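Local atomic coordinates of BauA (Acinetobacter baumannii, PDB entry 6H7F), a protein that probably serves as a TonB-dependent outer-membrane receptor that takes up the iron-siderophore complex ferric acinetobactin. Residues L336-F341 with P406-P411; A340-K345 with D377-R382; D79-I84 with W100-Y105. All coordinates share one frame; numbering follows the deposited sequence.

Contact 1: L336-F341 with P406-P411; sequences LGQLAF and PEFTPP. With FV8 ((4~{S},5~{R})-2-[2,3-bis(oxidanyl)phenyl]-~{N}-[2-(1~{H}-imidazol-4-yl)ethyl]-5-methyl-~{N}-oxidanyl-4,5-dihydro-1,3-oxazole-4-carboxamide), chain E.
Gln338, on barrel strand 331-358, sends its primary amide out to the loop 406-411, where it meets the backbone of Glu407 and Thr409. Its NE2 gives a nearly straight bond to Glu407 O (2.9 Å, 171° at the hydrogen), while its OE1 accepts from Thr409 N at 3.2 Å. Glu407 O lies in the amide plane of Gln338, yet NE2 stands above the carbonyl plane of Glu407 and not on a lone pair. With CG anti to the carbonyl carbon (chi1 -57°) and the chain extended beyond it, the amide arrives at full reach. NE2 also bonds Asn318 OD1, and Asn318 ND2 holds Pro406 O, so strand 302-318 shares the grip.

The tight part lies beside this amide. Gln338 and Phe408 run past each other in opposite directions, amide and ring planes 43° apart, with Gln338 CD 3.9 Å from Phe408 CD1. Nearer the strand, Phe408 CZ touches Ala340 CB at 4.0 Å, and the Phe408 ring turns its edge to Leu339 O, which lies in the ring plane 3.5 Å from Phe408 CZ. Pro410 CD sits over the centre of one face of the same ring, 3.7 Å above its plane.

The loose side is the outer rim of the loop. Glu407 points away, exposed and poorly ordered, and Thr409 also turns outward, its OG1 bonded to Tyr381 OH. On the strand's other face Leu339 points to the bound siderophore FV8, its CB 3.4 Å from FV8 OG1, with its side chain near the bound iron.

One glutamine amide thus uses both its donor and its acceptor end on consecutive peptide groups, a bidentate hold that fixes the amide's rotation and fastens an irregular loop to the back of a ligand-lining strand.

Contact 2: A340-K345 with D377-R382; sequences AFDVDK and DDYGYR. With FV8 ((4~{S},5~{R})-2-[2,3-bis(oxidanyl)phenyl]-~{N}-[2-(1~{H}-imidazol-4-yl)ethyl]-5-methyl-~{N}-oxidanyl-4,5-dihydro-1,3-oxazole-4-carboxamide), chain E.
Ala340 and Tyr379 form an antiparallel hydrogen-bonded pair, each N meeting the other's O: Ala340 N to Tyr379 O and Tyr379 N to Ala340 O are both 2.7 Å. Asp342 and Asp377 make the next such pair, with Asp342 N to Asp377 O at 3.0 Å. Between them Phe341 and Asp378 are a non-hydrogen-bonded pair, and Phe341 CA makes a CA-H...O contact with Asp377 O.

On the face of Ala340, Asp342, Asp377 and Tyr379, water 1 donates to Asp342 OD2 (2.8 Å) and to Asp377 OD2 (3.1 Å) and bonds Tyr379 OH (2.7 Å). It lies in the plane of the Tyr379 ring, at the edge. A second partner, His415 ND1, holds Asp377 OD1.

The other face turns to the siderophore. Phe341 CB packs on Asp378 CG at 3.8 Å, and Gln376 NE2 bonds Asp378 OD1. Phe341 CG lies between backbone N and carbonyl carbon (chi1 65°), which swings the ring, nearly parallel to that of Tyr315, away from Asp378 toward FV8 CAJ. Gly380 leaves room for the catechol ring, and the Arg382 guanidinium lays one face over FV8 CAG.

Asp342 and Asp377, whose like charges would probably repel, share one water donor, which may lessen the repulsion.

Contact 3: D79-I84 with W100-Y105; sequences DITEVI and WSENYY. With FV8 ((4~{S},5~{R})-2-[2,3-bis(oxidanyl)phenyl]-~{N}-[2-(1~{H}-imidazol-4-yl)ethyl]-5-methyl-~{N}-oxidanyl-4,5-dihydro-1,3-oxazole-4-carboxamide), chain E.
In the plug domain, Glu102 of the segment 100-105 closes on Asp79, Ile80 and Thr81, at the turn leading into the short helix 81-84. Its OE1 takes two bonds from one residue: Thr81 N comes to the syn side at 2.7 Å, tilted 21° from the carboxylate plane, and Thr81 OG1 donates to the anti lone pair at 2.6 Å. Its OE2 accepts weakly from Ile80 N (3.3 Å) and is also bonded to Thr130 N. Asp79 caps the turn with OD1, which accepts from Glu82 N at 3.0 Å. The Asp79 and Glu102 carboxylates stack with planes 12° apart, and the N-H groups of Ile80, Thr81 and Glu82 probably offset part of the repulsion expected between them.

Water 2 links Thr81 OG1 to Asn103 N. Nearby, Tyr104 CG lies between backbone N and carbonyl carbon (chi1 50°), which turns the ring to the helix. Ile84 CD1 lies over the centre of its face in a CH-pi contact, 4.0 Å from the centroid of the Tyr104 ring. At the other end of the segment, Trp100 offers one face to FV8, with CZ3 3.6 Å from FV8 CAK, while Ser101 OG lies over the opposite face.

Asp79 is the local side-chain cap of the turn into helix 81-84, and Glu102 a tertiary acceptor for Thr81 and, weakly, Ile80 N, inside a TonB-dependent receptor plug.

In the fold
From the N terminus, contact 3 closes first: it ties helix 81-84 to the loop 100-105 within the plug domain and ends long before the others begin. In the barrel, contact 2 pairs the strands of the hairpin 331-358 and 361-381, and it nests inside contact 1, which starts from the same strand and spans a longer loop to reach 406-411. These two share Ala340 and Phe341 and also touch directly, Gln338 with Tyr381 and Pro411 with Gly380, their centres 10 Å apart. Contact 3 touches neither, its centre 23 to 25 Å from theirs, but Trp100 brings the plug to FV8, so plug and barrel wall both line the siderophore site, besides touching each other.

Contact 1: L336-F341 with P406-P411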
loop_
_atom_site.group_PDB
_atom_site.type_symbol
_atom_site.label_atom_id
_atom_site.label_comp_id
_atom_site.label_asym_id
_atom_site.label_seq_id
_atom_site.Cartn_x
_atom_site.Cartn_y
_atom_site.Cartn_z
ATOM N N LEU A 336 -22.039 -5.542 -27.496
ATOM C CA LEU A 336 -22.015 -6.864 -26.924
ATOM C C LEU A 336 -21.946 -7.892 -28.056
ATOM O O LEU A 336 -22.440 -7.650 -29.171
ATOM C CB LEU A 336 -23.263 -7.057 -26.059
ATOM C CG LEU A 336 -23.488 -5.988 -24.981
ATOM C CD1 LEU A 336 -24.741 -6.278 -24.179
ATOM C CD2 LEU A 336 -22.292 -5.877 -24.045
ATOM N N GLY A 337 -21.307 -9.025 -27.758
ATOM C CA GLY A 337 -21.164 -10.120 -28.683
ATOM C C GLY A 337 -21.058 -11.437 -27.947
ATOM O O GLY A 337 -20.801 -11.451 -26.755
ATOM N N GLN A 338 -21.286 -12.538 -28.668
ATOM C CA GLN A 338 -21.080 -13.883 -28.156
ATOM C C GLN A 338 -20.354 -14.701 -29.216
ATOM O O GLN A 338 -20.591 -14.533 -30.430
ATOM C CB GLN A 338 -22.409 -14.551 -27.788
ATOM C CG GLN A 338 -23.217 -13.766 -26.767
ATOM C CD GLN A 338 -24.500 -14.455 -26.360
ATOM O OE1 GLN A 338 -24.999 -15.353 -27.046
ATOM N NE2 GLN A 338 -25.055 -14.018 -25.236
ATOM N N LEU A 339 -19.477 -15.580 -28.747
ATOM C CA LEU A 339 -18.753 -16.486 -29.607
ATOM C C LEU A 339 -18.579 -17.825 -28.886
ATOM O O LEU A 339 -18.293 -17.871 -27.670
ATOM C CB LEU A 339 -17.410 -15.853 -29.969
ATOM C CG LEU A 339 -16.489 -16.700 -30.846
ATOM C CD1 LEU A 339 -17.061 -16.869 -32.250
ATOM C CD2 LEU A 339 -15.102 -16.067 -30.923
ATOM N N ALA A 340 -18.798 -18.909 -29.638
ATOM C CA ALA A 340 -18.338 -20.227 -29.259
ATOM C C ALA A 340 -17.654 -20.867 -30.460
ATOM O O ALA A 340 -18.104 -20.699 -31.585
ATOM C CB ALA A 340 -19.494 -21.058 -28.774
ATOM N N PHE A 341 -16.543 -21.559 -30.219
ATOM C CA PHE A 341 -15.967 -22.355 -31.245
ATOM C C PHE A 341 -15.371 -23.616 -30.632
ATOM O O PHE A 341 -14.936 -23.619 -29.472
ATOM C CB PHE A 341 -15.000 -21.541 -32.111
ATOM C CG PHE A 341 -13.758 -21.019 -31.436
ATOM C CD1 PHE A 341 -12.654 -21.831 -31.247
ATOM C CD2 PHE A 341 -13.654 -19.683 -31.082
ATOM C CE1 PHE A 341 -11.492 -21.328 -30.665
ATOM C CE2 PHE A 341 -12.491 -19.180 -30.509
ATOM C CZ PHE A 341 -11.409 -20.002 -30.302
ATOM N N PRO A 406 -27.177 -11.159 -21.204
ATOM C CA PRO A 406 -27.887 -11.946 -22.207
ATOM C C PRO A 406 -27.614 -13.454 -22.070
ATOM O O PRO A 406 -26.496 -13.850 -21.810
ATOM C CB PRO A 406 -27.363 -11.397 -23.541
ATOM C CG PRO A 406 -26.014 -10.787 -23.208
ATOM C CD PRO A 406 -26.114 -10.319 -21.771
ATOM N N GLU A 407 -28.659 -14.265 -22.249
ATOM C CA GLU A 407 -28.533 -15.704 -22.343
ATOM C C GLU A 407 -27.541 -16.043 -23.462
ATOM O O GLU A 407 -27.519 -15.388 -24.522
ATOM C CB GLU A 407 -29.902 -16.340 -22.602
ATOM C CG GLU A 407 -30.593 -16.840 -21.342
ATOM C CD GLU A 407 -31.747 -17.798 -21.594
ATOM O OE1 GLU A 407 -31.775 -18.425 -22.688
ATOM O OE2 GLU A 407 -32.616 -17.916 -20.702
ATOM N N PHE A 408 -26.753 -17.093 -23.225
ATOM C CA PHE A 408 -25.760 -17.571 -24.179
ATOM C C PHE A 408 -26.411 -18.519 -25.191
ATOM O O PHE A 408 -26.586 -19.690 -24.900
ATOM C CB PHE A 408 -24.639 -18.294 -23.436
ATOM C CG PHE A 408 -23.402 -18.525 -24.263
ATOM C CD1 PHE A 408 -22.663 -17.448 -24.748
ATOM C CD2 PHE A 408 -22.977 -19.810 -24.559
ATOM C CE1 PHE A 408 -21.512 -17.656 -25.499
ATOM C CE2 PHE A 408 -21.833 -20.015 -25.324
ATOM C CZ PHE A 408 -21.103 -18.940 -25.792
ATOM N N THR A 409 -26.724 -18.009 -26.391
ATOM C CA THR A 409 -27.436 -18.805 -27.421
ATOM C C THR A 409 -26.852 -18.550 -28.811
ATOM O O THR A 409 -27.594 -18.384 -29.777
ATOM C CB THR A 409 -28.931 -18.452 -27.451
ATOM O OG1 THR A 409 -29.041 -17.068 -27.800
ATOM C CG2 THR A 409 -29.627 -18.710 -26.129
ATOM N N PRO A 410 -25.514 -18.492 -28.976
ATOM C CA PRO A 410 -24.939 -18.095 -30.257
ATOM C C PRO A 410 -25.296 -19.126 -31.322
ATOM O O PRO A 410 -25.131 -20.322 -31.109
ATOM C CB PRO A 410 -23.434 -18.047 -29.975
ATOM C CG PRO A 410 -23.255 -19.037 -28.845
ATOM C CD PRO A 410 -24.492 -18.855 -27.984
ATOM N N PRO A 411 -25.825 -18.694 -32.484
ATOM C CA PRO A 411 -26.171 -19.621 -33.553
ATOM C C PRO A 411 -24.946 -19.996 -34.403
ATOM O O PRO A 411 -23.983 -19.237 -34.479
ATOM C CB PRO A 411 -27.170 -18.809 -34.386
ATOM C CG PRO A 411 -26.662 -17.378 -34.254
ATOM C CD PRO A 411 -26.105 -17.289 -32.840
HETATM C CAJ FV8 E . -11.753 -15.752 -32.377
HETATM N NAN FV8 E . -12.592 -15.895 -33.396
HETATM C CAI FV8 E . -13.299 -14.724 -33.506
HETATM N NAO FV8 E . -12.890 -13.827 -32.548
HETATM C CAT FV8 E . -11.935 -14.487 -31.881
HETATM C CAK FV8 E . -11.144 -13.940 -30.712
HETATM C CAL FV8 E . -12.034 -13.826 -29.464
HETATM N NAY FV8 E . -13.125 -12.900 -29.754
HETATM O OAE FV8 E . -12.894 -11.880 -30.640
HETATM C C FV8 E . -14.301 -12.989 -29.168
HETATM O O FV8 E . -14.553 -13.893 -28.324
HETATM C CA FV8 E . -15.227 -12.028 -29.653
HETATM N N FV8 E . -15.415 -12.212 -31.127
HETATM C CB FV8 E . -16.627 -12.200 -29.099
HETATM C CG2 FV8 E . -17.194 -10.884 -28.511
HETATM O OG1 FV8 E . -17.457 -12.512 -30.224
HETATM C CAR FV8 E . -16.720 -12.450 -31.370
HETATM C CAV FV8 E . -17.253 -12.752 -32.579
HETATM C CAH FV8 E . -18.605 -13.107 -32.657
HETATM C CAF FV8 E . -19.194 -13.437 -33.890
HETATM C CAG FV8 E . -18.423 -13.446 -35.067
HETATM C CAS FV8 E . -17.068 -13.111 -34.984
HETATM O OAC FV8 E . -16.240 -13.083 -36.072
HETATM C CAU FV8 E . -16.511 -12.787 -33.742
HETATM O OAD FV8 E . -15.210 -12.448 -33.681
#

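Contact 2: A340-K345 with D377-R382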
loop_
_atom_site.group_PDB
_atom_site.type_symbol
_atom_site.label_atom_id
_atom_site.label_comp_id
_atom_site.label_asym_id
_atom_site.label_seq_id
_atom_site.Cartn_x
_atom_site.Cartn_y
_atom_site.Cartn_z
ATOM N N ALA A 340 -18.798 -18.909 -29.638
ATOM C CA ALA A 340 -18.338 -20.227 -29.259
ATOM C C ALA A 340 -17.654 -20.867 -30.460
ATOM O O ALA A 340 -18.104 -20.699 -31.585
ATOM C CB ALA A 340 -19.494 -21.058 -28.774
ATOM N N PHE A 341 -16.543 -21.559 -30.219
ATOM C CA PHE A 341 -15.967 -22.355 -31.245
ATOM C C PHE A 341 -15.371 -23.616 -30.632
ATOM O O PHE A 341 -14.936 -23.619 -29.472
ATOM C CB PHE A 341 -15.000 -21.541 -32.111
ATOM C CG PHE A 341 -13.758 -21.019 -31.436
ATOM C CD1 PHE A 341 -12.654 -21.831 -31.247
ATOM C CD2 PHE A 341 -13.654 -19.683 -31.082
ATOM C CE1 PHE A 341 -11.492 -21.328 -30.665
ATOM C CE2 PHE A 341 -12.491 -19.180 -30.509
ATOM C CZ PHE A 341 -11.409 -20.002 -30.302
ATOM N N ASP A 342 -15.458 -24.697 -31.418
ATOM C CA ASP A 342 -14.925 -26.029 -31.094
ATOM C C ASP A 342 -13.942 -26.409 -32.188
ATOM O O ASP A 342 -14.259 -26.279 -33.372
ATOM C CB ASP A 342 -16.026 -27.095 -31.016
ATOM C CG ASP A 342 -17.118 -26.764 -30.011
ATOM O OD1 ASP A 342 -16.771 -26.295 -28.911
ATOM O OD2 ASP A 342 -18.304 -26.969 -30.340
ATOM N N VAL A 343 -12.746 -26.830 -31.792
ATOM C CA VAL A 343 -11.750 -27.174 -32.753
ATOM C C VAL A 343 -11.105 -28.499 -32.333
ATOM O O VAL A 343 -10.830 -28.718 -31.166
ATOM C CB VAL A 343 -10.755 -26.016 -32.989
ATOM C CG1 VAL A 343 -10.436 -25.254 -31.734
ATOM C CG2 VAL A 343 -9.482 -26.473 -33.687
ATOM N N ASP A 344 -11.024 -29.420 -33.308
ATOM C CA ASP A 344 -10.357 -30.731 -33.184
ATOM C C ASP A 344 -9.078 -30.705 -34.019
ATOM O O ASP A 344 -9.118 -30.455 -35.241
ATOM C CB ASP A 344 -11.237 -31.888 -33.681
ATOM C CG ASP A 344 -12.395 -32.246 -32.766
ATOM O OD1 ASP A 344 -12.176 -32.295 -31.543
ATOM O OD2 ASP A 344 -13.515 -32.471 -33.289
ATOM N N LYS A 345 -7.961 -31.012 -33.368
ATOM C CA LYS A 345 -6.644 -30.852 -33.945
ATOM C C LYS A 345 -5.933 -32.210 -33.967
ATOM O O LYS A 345 -6.036 -32.987 -33.011
ATOM C CB LYS A 345 -5.835 -29.825 -33.137
ATOM C CG LYS A 345 -6.316 -28.385 -33.258
ATOM C CD LYS A 345 -5.896 -27.474 -32.111
ATOM C CE LYS A 345 -6.891 -27.476 -30.977
ATOM N NZ LYS A 345 -6.231 -27.204 -29.677
ATOM N N ASP A 377 -15.929 -25.652 -35.684
ATOM C CA ASP A 377 -17.237 -24.973 -35.817
ATOM C C ASP A 377 -17.242 -23.657 -35.010
ATOM O O ASP A 377 -16.791 -23.592 -33.839
ATOM C CB ASP A 377 -18.374 -25.895 -35.372
ATOM C CG ASP A 377 -18.502 -27.159 -36.210
ATOM O OD1 ASP A 377 -18.550 -27.035 -37.451
ATOM O OD2 ASP A 377 -18.575 -28.250 -35.614
ATOM N N ASP A 378 -17.779 -22.611 -35.635
ATOM C CA ASP A 378 -17.924 -21.318 -35.018
ATOM C C ASP A 378 -19.417 -21.008 -34.877
ATOM O O ASP A 378 -20.190 -21.190 -35.826
ATOM C CB ASP A 378 -17.222 -20.218 -35.822
ATOM C CG ASP A 378 -15.720 -20.094 -35.563
ATOM O OD1 ASP A 378 -14.978 -21.045 -35.918
ATOM O OD2 ASP A 378 -15.288 -19.031 -35.047
ATOM N N TYR A 379 -19.786 -20.522 -33.686
ATOM C CA TYR A 379 -21.106 -19.976 -33.369
ATOM C C TYR A 379 -20.915 -18.580 -32.786
ATOM O O TYR A 379 -19.986 -18.365 -32.013
ATOM C CB TYR A 379 -21.813 -20.835 -32.310
ATOM C CG TYR A 379 -21.793 -22.320 -32.557
ATOM C CD1 TYR A 379 -20.621 -23.049 -32.439
ATOM C CD2 TYR A 379 -22.953 -23.002 -32.898
ATOM C CE1 TYR A 379 -20.597 -24.417 -32.662
ATOM C CE2 TYR A 379 -22.951 -24.369 -33.119
ATOM C CZ TYR A 379 -21.767 -25.081 -33.011
ATOM O OH TYR A 379 -21.755 -26.430 -33.245
ATOM N N GLY A 380 -21.798 -17.639 -33.116
ATOM C CA GLY A 380 -21.628 -16.306 -32.585
ATOM C C GLY A 380 -22.721 -15.332 -32.984
ATOM O O GLY A 380 -23.501 -15.571 -33.904
ATOM N N TYR A 381 -22.749 -14.210 -32.257
ATOM C CA TYR A 381 -23.463 -13.033 -32.636
ATOM C C TYR A 381 -22.474 -11.878 -32.783
ATOM O O TYR A 381 -21.698 -11.615 -31.874
ATOM C CB TYR A 381 -24.464 -12.628 -31.557
ATOM C CG TYR A 381 -25.664 -13.517 -31.347
ATOM C CD1 TYR A 381 -26.664 -13.625 -32.301
ATOM C CD2 TYR A 381 -25.851 -14.159 -30.131
ATOM C CE1 TYR A 381 -27.801 -14.389 -32.068
ATOM C CE2 TYR A 381 -26.978 -14.919 -29.881
ATOM C CZ TYR A 381 -27.954 -15.040 -30.852
ATOM O OH TYR A 381 -29.057 -15.787 -30.564
ATOM N N ARG A 382 -22.545 -11.178 -33.916
ATOM C CA ARG A 382 -21.993 -9.828 -34.052
ATOM C C ARG A 382 -23.009 -8.834 -33.475
ATOM O O ARG A 382 -22.651 -7.832 -32.894
ATOM C CB ARG A 382 -21.660 -9.532 -35.521
ATOM C CG ARG A 382 -20.331 -10.115 -35.995
ATOM C CD ARG A 382 -20.102 -10.029 -37.511
ATOM N NE ARG A 382 -20.553 -11.221 -38.243
ATOM C CZ ARG A 382 -19.773 -12.249 -38.590
ATOM N NH1 ARG A 382 -18.457 -12.113 -38.611
ATOM N NH2 ARG A 382 -20.313 -13.412 -38.910
HETATM C CAJ FV8 E . -11.753 -15.752 -32.377
HETATM N NAN FV8 E . -12.592 -15.895 -33.396
HETATM C CAI FV8 E . -13.299 -14.724 -33.506
HETATM N NAO FV8 E . -12.890 -13.827 -32.548
HETATM C CAT FV8 E . -11.935 -14.487 -31.881
HETATM C CAK FV8 E . -11.144 -13.940 -30.712
HETATM C CAL FV8 E . -12.034 -13.826 -29.464
HETATM N NAY FV8 E . -13.125 -12.900 -29.754
HETATM O OAE FV8 E . -12.894 -11.880 -30.640
HETATM C C FV8 E . -14.301 -12.989 -29.168
HETATM O O FV8 E . -14.553 -13.893 -28.324
HETATM C CA FV8 E . -15.227 -12.028 -29.653
HETATM N N FV8 E . -15.415 -12.212 -31.127
HETATM C CB FV8 E . -16.627 -12.200 -29.099
HETATM C CG2 FV8 E . -17.194 -10.884 -28.511
HETATM O OG1 FV8 E . -17.457 -12.512 -30.224
HETATM C CAR FV8 E . -16.720 -12.450 -31.370
HETATM C CAV FV8 E . -17.253 -12.752 -32.579
HETATM C CAH FV8 E . -18.605 -13.107 -32.657
HETATM C CAF FV8 E . -19.194 -13.437 -33.890
HETATM C CAG FV8 E . -18.423 -13.446 -35.067
HETATM C CAS FV8 E . -17.068 -13.111 -34.984
HETATM O OAC FV8 E . -16.240 -13.083 -36.072
HETATM C CAU FV8 E . -16.511 -12.787 -33.742
HETATM O OAD FV8 E . -15.210 -12.448 -33.681
HETATM O O HOH W 1 -19.474 -27.829 -32.681
#

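Contact 3: D79-I84 with W100-Y105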
loop_
_atom_site.group_PDB
_atom_site.type_symbol
_atom_site.label_atom_id
_atom_site.label_comp_id
_atom_site.label_asym_id
_atom_site.label_seq_id
_atom_site.Cartn_x
_atom_site.Cartn_y
_atom_site.Cartn_z
ATOM N N ASP A 79 0.550 -18.082 -15.738
ATOM C CA ASP A 79 0.466 -18.330 -17.167
ATOM C C ASP A 79 1.870 -18.209 -17.753
ATOM O O ASP A 79 2.814 -17.989 -17.018
ATOM C CB ASP A 79 -0.578 -17.429 -17.827
ATOM C CG ASP A 79 -0.246 -15.954 -17.771
ATOM O OD1 ASP A 79 0.952 -15.627 -17.631
ATOM O OD2 ASP A 79 -1.190 -15.142 -17.890
ATOM N N ILE A 80 2.000 -18.433 -19.063
ATOM C CA ILE A 80 3.322 -18.520 -19.707
ATOM C C ILE A 80 3.964 -17.128 -19.744
ATOM O O ILE A 80 5.188 -16.995 -19.636
ATOM C CB ILE A 80 3.206 -19.140 -21.122
ATOM C CG1 ILE A 80 2.800 -20.609 -21.042
ATOM C CG2 ILE A 80 4.504 -18.975 -21.895
ATOM C CD1 ILE A 80 3.616 -21.409 -20.041
ATOM N N THR A 81 3.124 -16.101 -19.918
ATOM C CA THR A 81 3.558 -14.729 -20.004
ATOM C C THR A 81 4.371 -14.380 -18.754
ATOM O O THR A 81 5.446 -13.802 -18.843
ATOM C CB THR A 81 2.365 -13.779 -20.187
ATOM O OG1 THR A 81 1.740 -14.068 -21.439
ATOM C CG2 THR A 81 2.773 -12.324 -20.154
ATOM N N GLU A 82 3.859 -14.775 -17.593
ATOM C CA GLU A 82 4.499 -14.456 -16.309
ATOM C C GLU A 82 5.881 -15.117 -16.226
ATOM O O GLU A 82 6.716 -14.677 -15.426
ATOM C CB GLU A 82 3.594 -14.860 -15.138
ATOM C CG GLU A 82 2.385 -13.952 -15.010
ATOM C CD GLU A 82 1.356 -14.300 -13.948
ATOM O OE1 GLU A 82 1.678 -15.082 -13.026
ATOM O OE2 GLU A 82 0.238 -13.747 -14.026
ATOM N N VAL A 83 6.114 -16.162 -17.043
ATOM C CA VAL A 83 7.416 -16.851 -17.070
ATOM C C VAL A 83 8.376 -16.141 -18.026
ATOM O O VAL A 83 9.507 -15.864 -17.651
ATOM C CB VAL A 83 7.292 -18.334 -17.444
ATOM C CG1 VAL A 83 8.660 -19.010 -17.455
ATOM C CG2 VAL A 83 6.343 -19.061 -16.520
ATOM N N ILE A 84 7.933 -15.893 -19.268
ATOM C CA ILE A 84 8.854 -15.560 -20.353
ATOM C C ILE A 84 9.020 -14.038 -20.471
ATOM O O ILE A 84 9.972 -13.582 -21.119
ATOM C CB ILE A 84 8.408 -16.170 -21.696
ATOM C CG1 ILE A 84 7.121 -15.534 -22.222
ATOM C CG2 ILE A 84 8.293 -17.672 -21.599
ATOM C CD1 ILE A 84 6.769 -15.965 -23.636
ATOM N N TRP A 100 -9.023 -12.501 -22.513
ATOM C CA TRP A 100 -9.568 -13.717 -23.094
ATOM C C TRP A 100 -8.432 -14.592 -23.661
ATOM O O TRP A 100 -8.669 -15.740 -24.010
ATOM C CB TRP A 100 -10.643 -13.406 -24.146
ATOM C CG TRP A 100 -10.228 -12.392 -25.156
ATOM C CD1 TRP A 100 -10.385 -11.039 -25.071
ATOM C CD2 TRP A 100 -9.572 -12.641 -26.404
ATOM N NE1 TRP A 100 -9.889 -10.432 -26.188
ATOM C CE2 TRP A 100 -9.358 -11.385 -27.014
ATOM C CE3 TRP A 100 -9.122 -13.792 -27.055
ATOM C CZ2 TRP A 100 -8.738 -11.252 -28.258
ATOM C CZ3 TRP A 100 -8.485 -13.659 -28.276
ATOM C CH2 TRP A 100 -8.291 -12.408 -28.860
ATOM N N SER A 101 -7.210 -14.046 -23.720
ATOM C CA SER A 101 -5.991 -14.837 -24.016
ATOM C C SER A 101 -4.754 -14.109 -23.479
ATOM O O SER A 101 -4.795 -12.908 -23.178
ATOM C CB SER A 101 -5.847 -15.099 -25.501
ATOM O OG SER A 101 -5.287 -13.973 -26.159
ATOM N N GLU A 102 -3.648 -14.846 -23.405
ATOM C CA GLU A 102 -2.331 -14.261 -23.258
ATOM C C GLU A 102 -2.045 -13.393 -24.485
ATOM O O GLU A 102 -2.646 -13.569 -25.553
ATOM C CB GLU A 102 -1.276 -15.354 -23.068
ATOM C CG GLU A 102 -1.488 -16.211 -21.817
ATOM C CD GLU A 102 -0.286 -17.060 -21.399
ATOM O OE1 GLU A 102 0.829 -16.493 -21.296
ATOM O OE2 GLU A 102 -0.460 -18.288 -21.203
ATOM N N ASN A 103 -1.131 -12.442 -24.318
ATOM C CA ASN A 103 -0.714 -11.589 -25.385
ATOM C C ASN A 103 0.737 -11.170 -25.148
ATOM O O ASN A 103 1.038 -10.443 -24.190
ATOM C CB ASN A 103 -1.605 -10.358 -25.509
ATOM C CG ASN A 103 -1.280 -9.539 -26.734
ATOM O OD1 ASN A 103 -1.112 -10.086 -27.828
ATOM N ND2 ASN A 103 -1.165 -8.235 -26.557
ATOM N N TYR A 104 1.626 -11.600 -26.044
ATOM C CA TYR A 104 3.007 -11.178 -25.994
ATOM C C TYR A 104 3.593 -11.067 -27.407
ATOM O O TYR A 104 3.143 -11.729 -28.341
ATOM C CB TYR A 104 3.819 -12.122 -25.108
ATOM C CG TYR A 104 3.660 -13.587 -25.416
ATOM C CD1 TYR A 104 4.426 -14.206 -26.391
ATOM C CD2 TYR A 104 2.764 -14.367 -24.706
ATOM C CE1 TYR A 104 4.296 -15.561 -26.660
ATOM C CE2 TYR A 104 2.624 -15.723 -24.955
ATOM C CZ TYR A 104 3.377 -16.321 -25.955
ATOM O OH TYR A 104 3.222 -17.653 -26.226
ATOM N N TYR A 105 4.578 -10.174 -27.533
ATOM C CA TYR A 105 5.361 -9.975 -28.725
ATOM C C TYR A 105 6.784 -10.463 -28.462
ATOM O O TYR A 105 7.286 -10.344 -27.346
ATOM C CB TYR A 105 5.421 -8.494 -29.112
ATOM C CG TYR A 105 4.105 -7.859 -29.476
ATOM C CD1 TYR A 105 3.172 -7.536 -28.507
ATOM C CD2 TYR A 105 3.802 -7.551 -30.791
ATOM C CE1 TYR A 105 1.976 -6.923 -28.837
ATOM C CE2 TYR A 105 2.612 -6.937 -31.136
ATOM C CZ TYR A 105 1.692 -6.626 -30.158
ATOM O OH TYR A 105 0.506 -6.038 -30.509
HETATM C CAJ FV8 E . -11.753 -15.752 -32.377
HETATM N NAN FV8 E . -12.592 -15.895 -33.396
HETATM C CAI FV8 E . -13.299 -14.724 -33.506
HETATM N NAO FV8 E . -12.890 -13.827 -32.548
HETATM C CAT FV8 E . -11.935 -14.487 -31.881
HETATM C CAK FV8 E . -11.144 -13.940 -30.712
HETATM C CAL FV8 E . -12.034 -13.826 -29.464
HETATM N NAY FV8 E . -13.125 -12.900 -29.754
HETATM O OAE FV8 E . -12.894 -11.880 -30.640
HETATM C C FV8 E . -14.301 -12.989 -29.168
HETATM O O FV8 E . -14.553 -13.893 -28.324
HETATM C CA FV8 E . -15.227 -12.028 -29.653
HETATM N N FV8 E . -15.415 -12.212 -31.127
HETATM C CB FV8 E . -16.627 -12.200 -29.099
HETATM C CG2 FV8 E . -17.194 -10.884 -28.511
HETATM O OG1 FV8 E . -17.457 -12.512 -30.224
HETATM C CAR FV8 E . -16.720 -12.450 -31.370
HETATM C CAV FV8 E . -17.253 -12.752 -32.579
HETATM C CAH FV8 E . -18.605 -13.107 -32.657
HETATM C CAF FV8 E . -19.194 -13.437 -33.890
HETATM C CAG FV8 E . -18.423 -13.446 -35.067
HETATM C CAS FV8 E . -17.068 -13.111 -34.984
HETATM O OAC FV8 E . -16.240 -13.083 -36.072
HETATM C CAU FV8 E . -16.511 -12.787 -33.742
HETATM O OAD FV8 E . -15.210 -12.448 -33.681
HETATM O O HOH W 2 -0.425 -12.324 -21.363
#